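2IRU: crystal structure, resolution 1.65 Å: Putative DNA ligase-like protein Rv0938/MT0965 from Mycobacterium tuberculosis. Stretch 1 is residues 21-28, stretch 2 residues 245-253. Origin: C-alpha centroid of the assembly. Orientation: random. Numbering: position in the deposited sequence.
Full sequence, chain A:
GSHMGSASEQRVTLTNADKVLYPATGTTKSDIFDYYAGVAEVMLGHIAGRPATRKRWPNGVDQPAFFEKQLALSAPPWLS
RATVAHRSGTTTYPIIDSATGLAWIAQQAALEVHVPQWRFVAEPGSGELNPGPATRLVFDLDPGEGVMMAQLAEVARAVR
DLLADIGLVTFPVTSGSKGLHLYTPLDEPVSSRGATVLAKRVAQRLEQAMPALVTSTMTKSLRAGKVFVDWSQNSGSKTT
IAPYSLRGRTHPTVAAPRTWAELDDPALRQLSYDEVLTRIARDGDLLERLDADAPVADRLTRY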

# COMPACT_ATOMS: atom_id res chain seq x y z
N LEU A 21 -12.71 16.42 6.04
CA LEU A 21 -11.93 16.00 4.87
C LEU A 21 -12.70 15.08 3.89
O LEU A 21 -12.30 14.94 2.73
CB LEU A 21 -10.62 15.36 5.30
CG LEU A 21 -9.66 16.22 6.14
CD1 LEU A 21 -8.41 15.41 6.44
CD2 LEU A 21 -9.24 17.45 5.41
N TYR A 22 -13.79 14.49 4.37
CA TYR A 22 -14.69 13.68 3.52
C TYR A 22 -16.14 14.23 3.64
O TYR A 22 -16.88 13.81 4.54
CB TYR A 22 -14.68 12.23 4.02
CG TYR A 22 -13.37 11.50 3.80
CD1 TYR A 22 -13.18 10.69 2.69
CD2 TYR A 22 -12.31 11.63 4.75
CE1 TYR A 22 -11.98 9.97 2.49
CE2 TYR A 22 -11.11 10.91 4.59
CZ TYR A 22 -10.95 10.12 3.44
OH TYR A 22 -9.76 9.44 3.29
N PRO A 23 -16.54 15.16 2.75
CA PRO A 23 -17.87 15.78 2.91
C PRO A 23 -19.04 14.78 2.90
O PRO A 23 -20.07 15.03 3.55
CB PRO A 23 -17.99 16.74 1.71
CG PRO A 23 -16.55 17.08 1.32
CD PRO A 23 -15.75 15.77 1.66
N ALA A 24 -18.88 13.66 2.19
CA ALA A 24 -20.00 12.68 2.06
C ALA A 24 -20.37 12.06 3.41
O ALA A 24 -21.53 11.66 3.64
CB ALA A 24 -19.62 11.59 1.10
N THR A 25 -19.35 11.96 4.28
CA THR A 25 -19.50 11.23 5.56
C THR A 25 -19.23 12.14 6.78
O THR A 25 -19.57 11.73 7.91
CB THR A 25 -18.52 10.03 5.59
OG1 THR A 25 -17.18 10.50 5.33
CG2 THR A 25 -18.92 8.94 4.58
N GLY A 26 -18.66 13.34 6.55
CA GLY A 26 -18.35 14.30 7.61
C GLY A 26 -17.09 13.93 8.40
O GLY A 26 -16.82 14.52 9.47
N THR A 27 -16.30 13.01 7.84
CA THR A 27 -15.06 12.54 8.47
C THR A 27 -14.05 13.69 8.57
O THR A 27 -13.78 14.35 7.59
CB THR A 27 -14.44 11.36 7.65
OG1 THR A 27 -15.45 10.35 7.44
CG2 THR A 27 -13.24 10.76 8.44
N THR A 28 -13.55 13.92 9.78
CA THR A 28 -12.75 15.12 10.10
C THR A 28 -11.25 14.82 10.26
O THR A 28 -10.81 13.66 10.35
CB THR A 28 -13.16 15.73 11.45
OG1 THR A 28 -12.89 14.78 12.50
CG2 THR A 28 -14.65 16.12 11.48
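Stretch 2 245-253: SLRGRTHPT

Stretch 1 is a compact turn built around the carbonyl of Y22. Y22 O accepts hydrogen bonds from G26 N at 2.7 Å and T25 N at 3.1 Å, with a weak third bond from T27 N at 3.4 Å, so the chain from P23 to G26 wraps around a single acceptor. The return is fastened by T27 O, which receives L21 N at 2.8 Å and Y22 N at 3.2 Å. G26 has a phi of 77°, a positive value that favours glycine.

Stretch 2 forms no regular helix or strand. It is a loop held by its own backbone: R247 N bonds to T253 O at 2.9 Å, and T253 N to H251 O at 2.8 Å. Without paired strands or helices there is no crossing angle to quote, and no backbone hydrogen bond joins the stretches directly. The chains run in the same general sense where they touch, from A24 with T250 to T27 with P252. Their CA atoms come nearest at A24 and T250, 6.3 Å apart, where a water mediates: it accepts from A24 N at 2.9 Å and donates to T250 O at 2.6 Å. Although the touching residues lie at least 224 positions apart in sequence, the loop lies against one side of the turn and curls round the Y22 ring, and the two together bury 363 Å².

Y22 dominates the contact. Its CA-to-CB bond points toward stretch 2, and with chi1 at -68° the ring reaches in among the residues from L246 to P252. Tyrosine suits this place because it combines a broad apolar face with a polar tip. Y22 OH donates a hydrogen bond to R247 O at 2.7 Å, satisfying the hydroxyl in a buried setting, while L246 CB packs 3.8 Å from the same Y22 OH. At the ring edge, Y22 CE1 lies 3.1 Å from R249 O; aromatic hydrogens carry a slight positive charge, so a carbonyl oxygen is a favourable neighbour there. One face is covered by P252, whose CB stands 3.8 Å from the centroid of the Y22 ring and only 11° off its normal, a CH-pi contact. Proline is apt here, since its rigid, compact ring offers C-H groups that can lie against the aromatic face.

P252 also meets the threonines of the turn: T25 OG1 is 3.6 Å from P252 CD, and T27 OG1 is 3.5 Å from P252 CG. T25 OG1 and T27 OG1 are hydrogen-bonded to each other at 2.7 Å, so these polar groups have a partner even beside the apolar proline. T25 CG2 lies 4.0 Å from the centroid of the H251 ring, 18° off the normal, and makes another CH-pi contact. The CA-to-CB bond of H251 points away from stretch 1, yet the end of its side chain comes nearer. The small A24 completes this exposed margin, with A24 CB 3.5 Å from T250 O.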

# COMPACT_ATOMS: atom_id res chain seq x y z
N SER A 245 -3.47 2.21 4.91
CA SER A 245 -3.67 3.61 4.46
C SER A 245 -5.14 3.87 4.16
O SER A 245 -5.84 3.01 3.58
CB SER A 245 -2.87 3.91 3.18
OG SER A 245 -3.02 5.29 2.80
N LEU A 246 -5.59 5.07 4.51
CA LEU A 246 -6.87 5.58 4.02
C LEU A 246 -6.73 5.80 2.52
O LEU A 246 -5.59 5.89 1.99
CB LEU A 246 -7.19 6.94 4.69
CG LEU A 246 -7.61 6.88 6.16
CD1 LEU A 246 -7.57 8.24 6.80
CD2 LEU A 246 -9.02 6.34 6.28
N ARG A 247 -7.88 5.95 1.88
CA ARG A 247 -7.96 6.34 0.48
C ARG A 247 -8.65 7.69 0.36
O ARG A 247 -9.64 7.98 1.07
CB ARG A 247 -8.74 5.31 -0.34
CG ARG A 247 -8.18 3.87 -0.29
CD ARG A 247 -6.68 3.80 -0.60
NE ARG A 247 -6.32 4.46 -1.84
CZ ARG A 247 -6.14 3.84 -2.99
NH1 ARG A 247 -6.26 2.51 -3.08
NH2 ARG A 247 -5.77 4.53 -4.06
N GLY A 248 -8.16 8.49 -0.59
CA GLY A 248 -8.77 9.81 -0.84
C GLY A 248 -9.87 9.63 -1.86
O GLY A 248 -9.70 9.85 -3.07
N ARG A 249 -10.98 9.11 -1.37
CA ARG A 249 -12.13 8.75 -2.19
C ARG A 249 -13.33 9.33 -1.50
O ARG A 249 -13.23 9.91 -0.40
CB ARG A 249 -12.24 7.22 -2.29
CG ARG A 249 -11.20 6.59 -3.21
CD ARG A 249 -11.50 5.14 -3.49
NE ARG A 249 -12.72 4.92 -4.28
CZ ARG A 249 -12.82 5.02 -5.61
NH1 ARG A 249 -11.77 5.39 -6.34
NH2 ARG A 249 -13.98 4.78 -6.21
N THR A 250 -14.50 9.19 -2.12
CA THR A 250 -15.72 9.76 -1.53
C THR A 250 -15.96 9.31 -0.08
O THR A 250 -16.45 10.12 0.74
CB THR A 250 -16.96 9.49 -2.41
OG1 THR A 250 -17.22 8.08 -2.50
CG2 THR A 250 -16.73 10.10 -3.78
N HIS A 251 -15.69 8.03 0.20
CA HIS A 251 -15.74 7.53 1.57
C HIS A 251 -14.34 7.21 2.06
O HIS A 251 -13.50 6.82 1.27
CB HIS A 251 -16.56 6.23 1.66
CG HIS A 251 -18.03 6.45 1.47
ND1 HIS A 251 -18.97 5.49 1.78
CD2 HIS A 251 -18.72 7.52 1.03
CE1 HIS A 251 -20.18 5.96 1.52
NE2 HIS A 251 -20.05 7.20 1.07
N PRO A 252 -14.12 7.30 3.37
CA PRO A 252 -12.82 6.95 3.98
C PRO A 252 -12.58 5.45 4.05
O PRO A 252 -12.58 4.84 5.14
CB PRO A 252 -12.94 7.56 5.37
CG PRO A 252 -14.39 7.54 5.67
CD PRO A 252 -15.09 7.79 4.37
N THR A 253 -12.47 4.83 2.88
CA THR A 253 -12.14 3.42 2.83
C THR A 253 -10.63 3.23 3.06
O THR A 253 -9.84 4.20 3.02
CB THR A 253 -12.57 2.80 1.50
OG1 THR A 253 -12.10 3.65 0.47
CG2 THR A 253 -14.12 2.70 1.43
O HOH W 1 -16.57 12.76 0.67